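Local coordinates for prophenoloxidase b (Marsupenaeus japonicus, PDB 3WKY), which serves as the hemolymph precursor of phenoloxidase, a type 3 copper enzyme that hydroxylates monophenols and oxidises o-diphenols, at the interface of chains A and B and the interface of chains A and C. Sequence-based numbering; all coordinates share one arbitrary frame. Chains: chain A/B/C, Prophenoloxidase b.

Contact 1: the interface of chains A and B. Residues chain A 464-466; chain B 156, 159, 465-466, 469.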
ATOM      1  N   ARG A 464     -38.802 -23.718  33.149  1.00 36.43           N
ATOM      2  CA  ARG A 464     -39.626 -24.917  33.327  1.00 43.56           C
ATOM      3  C   ARG A 464     -39.566 -25.843  32.115  1.00 38.89           C
ATOM      4  O   ARG A 464     -39.571 -25.387  30.969  1.00 41.56           O
ATOM      5  CB  ARG A 464     -41.088 -24.539  33.584  1.00 39.62           C
ATOM      6  CG  ARG A 464     -41.350 -23.858  34.920  1.00 41.01           C
ATOM      7  CD  ARG A 464     -42.296 -22.682  34.746  1.00 49.79           C
ATOM      8  NE  ARG A 464     -43.694 -23.057  34.569  1.00 54.61           N
ATOM      9  CZ  ARG A 464     -44.533 -22.474  33.714  1.00 56.07           C
ATOM     10  NH1 ARG A 464     -44.120 -21.497  32.922  1.00 39.07           N
ATOM     11  NH2 ARG A 464     -45.793 -22.881  33.643  1.00 56.21           N
ATOM     12  N   LEU A 465     -39.513 -27.145  32.373  1.00 39.77           N
ATOM     13  CA  LEU A 465     -39.665 -28.135  31.315  1.00 42.12           C
ATOM     14  C   LEU A 465     -41.147 -28.279  30.994  1.00 46.98           C
ATOM     15  O   LEU A 465     -41.556 -28.257  29.830  1.00 47.23           O
ATOM     16  CB  LEU A 465     -39.079 -29.472  31.753  1.00 40.31           C
ATOM     17  CG  LEU A 465     -37.553 -29.507  31.726  1.00 44.59           C
ATOM     18  CD1 LEU A 465     -37.015 -30.752  32.414  1.00 43.94           C
ATOM     19  CD2 LEU A 465     -37.063 -29.436  30.286  1.00 46.85           C
ATOM     20  N   LYS A 466     -41.951 -28.407  32.044  1.00 44.02           N
ATOM     21  CA  LYS A 466     -43.397 -28.450  31.896  1.00 41.14           C
ATOM     22  C   LYS A 466     -44.092 -27.560  32.915  1.00 40.39           C
ATOM     23  O   LYS A 466     -43.482 -27.131  33.895  1.00 41.42           O
ATOM     24  CB  LYS A 466     -43.906 -29.888  31.982  1.00 42.75           C
ATOM     25  CG  LYS A 466     -43.829 -30.623  30.654  1.00 45.87           C
ATOM     26  CD  LYS A 466     -44.038 -32.117  30.817  1.00 46.01           C
ATOM     27  CE  LYS A 466     -44.328 -32.739  29.471  1.00 47.45           C
ATOM     28  NZ  LYS A 466     -44.348 -34.227  29.489  1.00 56.12           N
TER
ATOM     29  N   LYS B 156     -41.738 -28.894  21.405  1.00 36.17           N
ATOM     30  CA  LYS B 156     -42.364 -28.506  22.669  1.00 37.27           C
ATOM     31  C   LYS B 156     -43.877 -28.355  22.527  1.00 41.40           C
ATOM     32  O   LYS B 156     -44.639 -28.792  23.390  1.00 46.58           O
ATOM     33  CB  LYS B 156     -41.746 -27.206  23.196  1.00 36.21           C
ATOM     34  CG  LYS B 156     -42.198 -26.819  24.605  1.00 46.58           C
ATOM     35  CD  LYS B 156     -41.447 -25.587  25.113  1.00 45.32           C
ATOM     36  CE  LYS B 156     -41.718 -25.331  26.594  1.00 61.47           C
ATOM     37  NZ  LYS B 156     -41.008 -24.113  27.099  1.00 54.75           N
ATOM     38  N   ILE B 159     -45.705 -31.965  21.740  1.00 40.83           N
ATOM     39  CA  ILE B 159     -45.811 -32.761  22.957  0.90 46.65           C
ATOM     40  C   ILE B 159     -46.989 -32.301  23.816  1.00 57.78           C
ATOM     41  O   ILE B 159     -47.742 -33.095  24.384  1.00 57.31           O
ATOM     42  CB  ILE B 159     -44.517 -32.605  23.784  0.90 43.92           C
ATOM     43  CG1 ILE B 159     -43.339 -33.289  23.080  0.90 44.18           C
ATOM     44  CG2 ILE B 159     -44.696 -33.131  25.200  0.90 45.54           C
ATOM     45  CD1 ILE B 159     -41.998 -33.081  23.776  0.90 31.09           C
ATOM     46  N   LEU B 465     -39.250 -33.284  26.523  1.00 38.82           N
ATOM     47  CA  LEU B 465     -39.236 -32.355  27.646  1.00 43.16           C
ATOM     48  C   LEU B 465     -39.018 -33.153  28.923  1.00 44.65           C
ATOM     49  O   LEU B 465     -38.131 -32.846  29.726  1.00 44.16           O
ATOM     50  CB  LEU B 465     -40.546 -31.580  27.715  1.00 42.26           C
ATOM     51  CG  LEU B 465     -40.639 -30.435  26.710  1.00 45.58           C
ATOM     52  CD1 LEU B 465     -42.029 -29.817  26.704  1.00 42.60           C
ATOM     53  CD2 LEU B 465     -39.584 -29.385  27.036  1.00 46.59           C
ATOM     54  N   LYS B 466     -39.828 -34.191  29.096  1.00 44.61           N
ATOM     55  CA  LYS B 466     -39.628 -35.135  30.185  1.00 41.50           C
ATOM     56  C   LYS B 466     -39.616 -36.562  29.660  1.00 42.86           C
ATOM     57  O   LYS B 466     -40.000 -36.818  28.517  1.00 42.81           O
ATOM     58  CB  LYS B 466     -40.686 -34.954  31.276  1.00 47.06           C
ATOM     59  CG  LYS B 466     -40.600 -33.604  31.976  1.00 47.87           C
ATOM     60  CD  LYS B 466     -41.256 -33.618  33.344  1.00 45.85           C
ATOM     61  CE  LYS B 466     -41.052 -32.280  34.041  1.00 48.98           C
ATOM     62  NZ  LYS B 466     -41.392 -32.339  35.488  1.00 54.76           N
ATOM     63  N   ASP B 469     -42.312 -38.430  27.326  1.00 42.57           N
ATOM     64  CA  ASP B 469     -42.735 -37.836  26.061  1.00 40.17           C
ATOM     65  C   ASP B 469     -42.405 -38.729  24.872  1.00 34.73           C
ATOM     66  O   ASP B 469     -41.329 -39.327  24.806  1.00 41.42           O
ATOM     67  CB  ASP B 469     -42.093 -36.463  25.865  1.00 39.48           C
ATOM     68  CG  ASP B 469     -42.448 -35.497  26.962  1.00 47.55           C
ATOM     69  OD1 ASP B 469     -43.509 -35.685  27.591  1.00 51.75           O
ATOM     70  OD2 ASP B 469     -41.671 -34.549  27.197  1.00 49.63           O
TER
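Two copies of one loop, between the 3-10 helix 457-459 and strand 472-481, meet across a two-fold axis. A:Leu465 and B:Leu465 run antiparallel alongside each other, each with CG anti to its own carbonyl carbon. Their branches lie over the partner backbone: B:Leu465 CD1 is 3.5 Å from A:Leu465 O, and A:Leu465 CD1 is 3.6 Å from B:Leu465 O. The two CD2 methyls, from A:Leu465 and B:Leu465, come within 4.1 Å. A:Lys466 and B:Lys466 cross obliquely, touching by their aliphatic stems, with A:Lys466 CD 3.9 Å from B:Lys466 CG. The like-charged tips diverge, A:Lys466 NZ and B:Lys466 NZ standing 6.9 Å apart. Extended beyond CG, A:Lys466 reaches tip to tip with B:Asp469, where NZ forms a salt bridge of 2.5 Å to the syn lone pair of carboxylate OD1. The two-fold repeats this bridge with the chains exchanged. OD2 of B:Asp469 accepts two backbone amides: the bond from B:Leu465 N, to its anti lone pair, is bent (127° at H), while B:Lys466 N, 2.7 Å from OD2, approaches above the carboxylate plane (47° out) along a nearly straight bond (170° at H). Together the two bonds should restrain the rotation of the carboxylate and keep OD1 turned toward the lysine; the ammonium group would probably favour the ionised form. The patch joins A to B by a leucine pair flanked by charge, and probably helps hold the six-chain assembly together.

Contact 2: the interface of chains A and C. Residues chain A 511, 514-517; chain C 521, 640-643.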
ATOM      1  N   PHE A 511      -2.891  13.427  36.717  1.00 19.54           N
ATOM      2  CA  PHE A 511      -1.802  13.102  35.797  1.00 16.72           C
ATOM      3  C   PHE A 511      -2.283  12.302  34.595  1.00 18.19           C
ATOM      4  O   PHE A 511      -3.207  11.491  34.716  1.00 20.66           O
ATOM      5  CB  PHE A 511      -0.723  12.302  36.532  1.00 18.55           C
ATOM      6  CG  PHE A 511      -0.197  13.003  37.756  1.00 24.24           C
ATOM      7  CD1 PHE A 511       0.812  13.950  37.648  1.00 24.52           C
ATOM      8  CD2 PHE A 511      -0.733  12.731  39.005  1.00 22.54           C
ATOM      9  CE1 PHE A 511       1.290  14.607  38.783  1.00 29.30           C
ATOM     10  CE2 PHE A 511      -0.264  13.386  40.134  1.00 26.78           C
ATOM     11  CZ  PHE A 511       0.746  14.322  40.021  1.00 27.20           C
ATOM     12  N   GLU A 514       1.460   9.516  30.933  1.00 19.26           N
ATOM     13  CA  GLU A 514       2.909   9.668  30.929  1.00 22.18           C
ATOM     14  C   GLU A 514       3.420  10.166  32.277  1.00 25.96           C
ATOM     15  O   GLU A 514       4.630  10.335  32.462  1.00 24.21           O
ATOM     16  CB  GLU A 514       3.337  10.621  29.810  1.00 21.22           C
ATOM     17  CG  GLU A 514       3.093  10.045  28.403  1.00 26.96           C
ATOM     18  CD  GLU A 514       3.478  11.001  27.287  1.00 37.70           C
ATOM     19  OE1 GLU A 514       3.973  12.112  27.577  1.00 33.43           O
ATOM     20  OE2 GLU A 514       3.277  10.642  26.110  1.00 41.89           O
ATOM     21  N   GLY A 515       2.498  10.407  33.209  1.00 24.17           N
ATOM     22  CA  GLY A 515       2.863  10.909  34.529  1.00 21.69           C
ATOM     23  C   GLY A 515       3.043  12.419  34.560  1.00 23.77           C
ATOM     24  O   GLY A 515       3.596  12.982  35.517  1.00 28.35           O
ATOM     25  N   VAL A 516       2.583  13.084  33.508  1.00 24.04           N
ATOM     26  CA  VAL A 516       2.711  14.535  33.404  1.00 20.49           C
ATOM     27  C   VAL A 516       1.443  15.189  33.955  1.00 25.04           C
ATOM     28  O   VAL A 516       0.350  14.662  33.754  1.00 21.38           O
ATOM     29  CB  VAL A 516       2.917  14.943  31.933  1.00 27.52           C
ATOM     30  CG1 VAL A 516       2.884  16.459  31.765  1.00 30.16           C
ATOM     31  CG2 VAL A 516       4.236  14.375  31.406  1.00 29.65           C
ATOM     32  N   LYS A 517       1.577  16.310  34.668  1.00 23.65           N
ATOM     33  CA  LYS A 517       0.406  17.037  35.155  0.56 22.20           C
ATOM     34  C   LYS A 517      -0.412  17.583  34.000  1.00 23.37           C
ATOM     35  O   LYS A 517       0.105  18.306  33.147  1.00 26.33           O
ATOM     36  CB  LYS A 517       0.814  18.198  36.061  0.56 26.96           C
ATOM     37  CG  LYS A 517       1.036  17.810  37.502  0.56 30.66           C
ATOM     38  CD  LYS A 517       1.053  19.052  38.393  0.56 35.30           C
ATOM     39  CE  LYS A 517       2.304  19.098  39.243  0.56 35.91           C
ATOM     40  NZ  LYS A 517       3.519  18.837  38.420  0.56 28.58           N
TER
ATOM     41  N   ALA C 521       9.693  14.628  33.683  1.00 19.43           N
ATOM     42  CA  ALA C 521       9.332  13.376  33.011  1.00 19.55           C
ATOM     43  C   ALA C 521      10.246  13.043  31.825  1.00 17.35           C
ATOM     44  O   ALA C 521      10.629  11.881  31.631  1.00 18.10           O
ATOM     45  CB  ALA C 521       7.867  13.413  32.570  1.00 20.35           C
ATOM     46  N   SER C 640       7.577  11.596  39.423  1.00 18.47           N
ATOM     47  CA  SER C 640       7.404  12.509  40.557  1.00 19.08           C
ATOM     48  C   SER C 640       6.218  13.409  40.285  1.00 24.19           C
ATOM     49  O   SER C 640       5.905  13.681  39.131  1.00 19.12           O
ATOM     50  CB  SER C 640       8.635  13.398  40.723  1.00 19.70           C
ATOM     51  OG  SER C 640       8.403  14.371  41.746  1.00 20.11           O
ATOM     52  N   SER C 641       5.555  13.891  41.335  1.00 20.60           N
ATOM     53  CA  SER C 641       4.494  14.862  41.123  0.66 23.38           C
ATOM     54  C   SER C 641       5.087  16.210  40.707  1.00 27.11           C
ATOM     55  O   SER C 641       4.388  17.042  40.139  1.00 27.77           O
ATOM     56  CB  SER C 641       3.643  15.024  42.375  0.66 25.10           C
ATOM     57  OG  SER C 641       4.450  15.446  43.452  0.66 23.72           O
ATOM     58  N   LYS C 642       6.378  16.412  40.967  1.00 21.62           N
ATOM     59  CA  LYS C 642       7.045  17.655  40.589  1.00 21.81           C
ATOM     60  C   LYS C 642       7.211  17.737  39.081  1.00 23.87           C
ATOM     61  O   LYS C 642       7.642  16.767  38.437  1.00 24.46           O
ATOM     62  CB  LYS C 642       8.414  17.776  41.265  1.00 20.17           C
ATOM     63  CG  LYS C 642       8.342  17.852  42.795  1.00 21.70           C
ATOM     64  CD  LYS C 642       7.598  19.105  43.244  1.00 28.30           C
ATOM     65  CE  LYS C 642       7.608  19.253  44.767  1.00 42.74           C
ATOM     66  NZ  LYS C 642       6.879  18.145  45.451  1.00 44.48           N
ATOM     67  N   ALA C 643       6.884  18.898  38.522  1.00 24.08           N
ATOM     68  CA  ALA C 643       6.906  19.078  37.070  1.00 23.48           C
ATOM     69  C   ALA C 643       8.315  19.232  36.512  1.00 24.50           C
ATOM     70  O   ALA C 643       8.577  18.831  35.388  1.00 21.74           O
ATOM     71  CB  ALA C 643       6.055  20.272  36.664  1.00 23.87           C
TER
HETATM   72  O   HOH W   1       4.352  16.166  37.087  1.00 35.88           O
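Both sides come from the Ig-like hemocyanin C-terminal region: A:Phe511 and A:Glu514 to A:Lys517 come from the loop between strand 501-509 and helix 520-523, while C:Ser640 to C:Ala643 run just ahead of helix 645-650. A direct polar link is a hydrogen bond from the ammonium NZ of A:Lys517 to the backbone O of C:Ser641, at 2.6 Å. The donor lies nearly along the carbonyl axis (162° at O). The lysine chain bends at chi3 and again at chi4 (48°), which turns its tip onto this oxygen. Water 1 adds a second path, 3.1 Å from A:Lys517 NZ and 3.2 Å from C:Ser641 O. The CB methyl of C:Ala643 flanks the ammonium, 3.4 Å from A:Lys517 NZ. Within chain C, the amide N of C:Lys642 donates to the hydroxyl OG of C:Ser640 at 3.0 Å (158° at H), a second-shell bond that ties down the backbone carrying the acceptor. Apolar contacts flank the polar pair. A:Phe511 offers the tip of its ring, with CZ 3.8 Å from C:Ser641 CB and CE1 near the same residue's CA. A:Val516 turns its CG2 branch, set beside its own backbone N, toward the methyl of C:Ala521 (CG2 to CB 3.9 Å), in helix 520-523.

Contact 3: the interface of chains A and C. Residues chain A 681-684, 686-687; chain C 325-329, 333, 629.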
ATOM      1  N   GLU A 681       8.899  -7.134  56.580  1.00 31.91           N
ATOM      2  CA  GLU A 681      10.057  -6.279  56.779  1.00 35.86           C
ATOM      3  C   GLU A 681      10.455  -5.634  55.449  1.00 35.63           C
ATOM      4  O   GLU A 681      10.745  -6.340  54.482  1.00 30.73           O
ATOM      5  CB  GLU A 681      11.219  -7.109  57.310  1.00 44.36           C
ATOM      6  CG  GLU A 681      12.432  -6.286  57.701  1.00 49.41           C
ATOM      7  CD  GLU A 681      13.551  -7.137  58.278  1.00 66.62           C
ATOM      8  OE1 GLU A 681      14.564  -6.555  58.717  1.00 61.77           O
ATOM      9  OE2 GLU A 681      13.420  -8.383  58.289  1.00 68.66           O
ATOM     10  N   CYS A 682      10.485  -4.304  55.413  1.00 32.93           N
ATOM     11  CA  CYS A 682      10.746  -3.562  54.178  1.00 31.54           C
ATOM     12  C   CYS A 682      12.222  -3.246  53.968  1.00 35.69           C
ATOM     13  O   CYS A 682      12.945  -2.933  54.911  1.00 30.99           O
ATOM     14  CB  CYS A 682       9.939  -2.262  54.158  1.00 28.26           C
ATOM     15  SG  CYS A 682       8.157  -2.513  54.258  1.00 42.49           S
ATOM     16  N   LEU A 683      12.669  -3.323  52.720  1.00 28.34           N
ATOM     17  CA  LEU A 683      14.050  -2.996  52.395  1.00 26.46           C
ATOM     18  C   LEU A 683      14.250  -1.479  52.365  1.00 26.61           C
ATOM     19  O   LEU A 683      15.284  -0.966  52.795  1.00 26.67           O
ATOM     20  CB  LEU A 683      14.393  -3.603  51.033  1.00 25.09           C
ATOM     21  CG  LEU A 683      15.768  -4.157  50.667  1.00 45.09           C
ATOM     22  CD1 LEU A 683      16.329  -3.357  49.510  1.00 33.21           C
ATOM     23  CD2 LEU A 683      16.742  -4.181  51.825  1.00 28.21           C
ATOM     24  N   LEU A 684      13.250  -0.759  51.867  1.00 20.19           N
ATOM     25  CA  LEU A 684      13.391   0.676  51.617  1.00 19.23           C
ATOM     26  C   LEU A 684      12.290   1.506  52.284  1.00 28.31           C
ATOM     27  O   LEU A 684      11.640   2.327  51.628  1.00 22.19           O
ATOM     28  CB  LEU A 684      13.416   0.938  50.090  1.00 21.38           C
ATOM     29  CG  LEU A 684      14.486   0.168  49.313  1.00 25.26           C
ATOM     30  CD1 LEU A 684      14.297   0.327  47.800  1.00 18.47           C
ATOM     31  CD2 LEU A 684      15.893   0.622  49.712  1.00 24.90           C
ATOM     32  N   THR A 686       9.270   1.403  52.918  1.00 24.93           N
ATOM     33  CA  THR A 686       7.897   1.000  52.633  1.00 22.55           C
ATOM     34  C   THR A 686       7.917  -0.142  51.615  1.00 28.45           C
ATOM     35  O   THR A 686       8.824  -0.213  50.790  1.00 24.89           O
ATOM     36  CB  THR A 686       7.056   2.211  52.117  1.00 27.70           C
ATOM     37  OG1 THR A 686       5.685   1.826  51.949  1.00 31.05           O
ATOM     38  CG2 THR A 686       7.601   2.735  50.789  1.00 28.81           C
ATOM     39  N   CYS A 687       6.947  -1.051  51.695  1.00 24.29           N
ATOM     40  CA  CYS A 687       6.919  -2.209  50.798  1.00 28.30           C
ATOM     41  C   CYS A 687       5.527  -2.815  50.720  1.00 31.70           C
ATOM     42  O   CYS A 687       5.349  -3.912  50.185  1.00 33.89           O
ATOM     43  CB  CYS A 687       7.918  -3.277  51.255  1.00 32.67           C
ATOM     44  SG  CYS A 687       7.582  -3.959  52.917  1.00 34.20           S
ATOM     45  OXT CYS A 687       4.557  -2.227  51.202  1.00 38.38           O
TER
ATOM     46  N   ASP C 325       9.746  -2.218  42.999  1.00 15.82           N
ATOM     47  CA  ASP C 325      11.066  -1.684  43.305  1.00 20.41           C
ATOM     48  C   ASP C 325      11.106  -1.156  44.746  1.00 16.89           C
ATOM     49  O   ASP C 325      12.061  -0.484  45.137  1.00 18.46           O
ATOM     50  CB  ASP C 325      11.487  -0.589  42.317  1.00 15.33           C
ATOM     51  CG  ASP C 325      11.958  -1.151  40.965  1.00 14.72           C
ATOM     52  OD1 ASP C 325      11.818  -2.372  40.733  1.00 16.65           O
ATOM     53  OD2 ASP C 325      12.467  -0.364  40.139  1.00 17.24           O
ATOM     54  N   ASN C 326      10.047  -1.458  45.501  1.00 17.15           N
ATOM     55  CA  ASN C 326      10.016  -1.282  46.966  1.00 21.02           C
ATOM     56  C   ASN C 326       9.917  -2.680  47.601  1.00 18.34           C
ATOM     57  O   ASN C 326       8.905  -3.004  48.222  1.00 23.93           O
ATOM     58  CB  ASN C 326       8.764  -0.504  47.412  1.00 20.88           C
ATOM     59  CG  ASN C 326       8.793   0.990  47.064  1.00 18.00           C
ATOM     60  OD1 ASN C 326       9.846   1.613  46.934  1.00 22.56           O
ATOM     61  ND2 ASN C 326       7.602   1.577  46.953  1.00 19.21           N
ATOM     62  N   PRO C 327      10.935  -3.535  47.423  1.00 19.52           N
ATOM     63  CA  PRO C 327      10.716  -4.926  47.832  1.00 16.83           C
ATOM     64  C   PRO C 327      10.784  -5.138  49.350  1.00 23.54           C
ATOM     65  O   PRO C 327      11.354  -4.318  50.062  1.00 23.48           O
ATOM     66  CB  PRO C 327      11.886  -5.663  47.183  1.00 23.12           C
ATOM     67  CG  PRO C 327      12.972  -4.641  47.120  1.00 27.73           C
ATOM     68  CD  PRO C 327      12.296  -3.320  46.892  1.00 22.74           C
ATOM     69  N   GLU C 328      10.199  -6.235  49.817  1.00 22.72           N
ATOM     70  CA  GLU C 328      10.429  -6.708  51.178  1.00 28.73           C
ATOM     71  C   GLU C 328      11.858  -7.215  51.262  1.00 32.83           C
ATOM     72  O   GLU C 328      12.483  -7.512  50.239  1.00 24.10           O
ATOM     73  CB  GLU C 328       9.475  -7.855  51.506  1.00 26.64           C
ATOM     74  CG  GLU C 328       8.011  -7.456  51.554  1.00 32.18           C
ATOM     75  CD  GLU C 328       7.096  -8.651  51.715  1.00 39.62           C
ATOM     76  OE1 GLU C 328       7.611  -9.767  51.913  1.00 46.40           O
ATOM     77  OE2 GLU C 328       5.864  -8.475  51.637  1.00 41.57           O
ATOM     78  N   VAL C 329      12.385  -7.314  52.476  1.00 28.79           N
ATOM     79  CA  VAL C 329      13.669  -7.975  52.666  1.00 25.06           C
ATOM     80  C   VAL C 329      13.573  -9.394  52.117  1.00 24.79           C
ATOM     81  O   VAL C 329      12.604 -10.113  52.397  1.00 27.31           O
ATOM     82  CB  VAL C 329      14.081  -7.988  54.159  1.00 31.66           C
ATOM     83  CG1 VAL C 329      15.307  -8.872  54.378  1.00 25.90           C
ATOM     84  CG2 VAL C 329      14.352  -6.565  54.629  1.00 28.98           C
ATOM     85  N   TYR C 333      13.919  -7.422  43.168  1.00 19.39           N
ATOM     86  CA  TYR C 333      13.469  -6.139  42.644  1.00 15.99           C
ATOM     87  C   TYR C 333      12.710  -6.368  41.338  1.00 17.71           C
ATOM     88  O   TYR C 333      13.141  -7.169  40.502  1.00 16.92           O
ATOM     89  CB  TYR C 333      14.667  -5.239  42.331  1.00 16.87           C
ATOM     90  CG  TYR C 333      15.480  -4.818  43.539  1.00 19.82           C
ATOM     91  CD1 TYR C 333      16.329  -5.722  44.180  1.00 23.48           C
ATOM     92  CD2 TYR C 333      15.414  -3.523  44.022  1.00 23.73           C
ATOM     93  CE1 TYR C 333      17.076  -5.345  45.284  1.00 25.41           C
ATOM     94  CE2 TYR C 333      16.163  -3.134  45.128  1.00 22.77           C
ATOM     95  CZ  TYR C 333      16.990  -4.055  45.748  1.00 22.98           C
ATOM     96  OH  TYR C 333      17.741  -3.671  46.846  1.00 23.44           O
ATOM     97  N   PRO C 629      21.216  -0.765  48.635  1.00 23.81           N
ATOM     98  CA  PRO C 629      19.900  -1.383  48.432  1.00 22.84           C
ATOM     99  C   PRO C 629      18.983  -0.582  47.492  1.00 20.47           C
ATOM    100  O   PRO C 629      18.001  -1.152  47.010  1.00 22.74           O
ATOM    101  CB  PRO C 629      19.306  -1.408  49.841  1.00 26.87           C
ATOM    102  CG  PRO C 629      19.938  -0.231  50.521  1.00 22.82           C
ATOM    103  CD  PRO C 629      21.335  -0.140  49.968  1.00 22.86           C
TER
HETATM  104  O   HOH W   2      11.142  -1.539  50.225  1.00 23.36           O
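The C-terminal disulfide loop of chain A, closed by A:Cys682 SG and A:Cys687 SG at 2.1 Å, lies against C:Asp325 to C:Val329 and forms an antiparallel beta bridge pairing A:Cys682 with C:Glu328. Two backbone hydrogen bonds frame that bridge, both in the carbonyl plane: C:Val329 N donates to A:Glu681 O at 2.8 Å (169° at H), and A:Leu683 N donates to C:Pro327 O at 3.1 Å (160° at H). A:Glu681 is poorly ordered, so its end is less certain. Water 2 adds a bridge beside it, 2.8 Å from A:Leu684 N, 2.7 Å from A:Thr686 O and 2.8 Å from C:Pro327 O, so the amide and the water share the proline carbonyl. A:Leu683 lays its CD1 methyl against the corner formed by C:Tyr333 and C:Pro629, crossing the tyrosine at about a right angle; CD1 is 3.6 Å from C:Pro629 CB. Its first torsion, -145°, departs from a staggered position. C:Tyr333 OH donates in plane to a lone pair of C:Pro629 O, joining the two residues of that corner, while C:Pro327 CG covers one tyrosine face near the rim. A:Leu684 crosses C:Pro629 obliquely with its CD2 branch. On the opposite flank the sulfur SG of A:Cys687 rests on the aliphatic CG of C:Glu328.

Contact 1 joins A to B at a two-fold patch, whereas contacts 2 and 3 both join A to C in an interface that is not an exact two-fold. The C-alpha centres of contacts 2 and 3 are about 24 Å apart; contact 1 lies about 65 Å from contact 2 and 64 Å from contact 3. No residue is shared, but C:Pro629 of contact 3 and C:Ser640 to C:Ala643 of contact 2 come from one stretch between strand 588-598 and helix 645-650. Chain A thus binds two neighbours through separate surfaces, which is consistent with its place in the deposited six-chain assembly; hemocyanin-type hexamers make a biological role plausible.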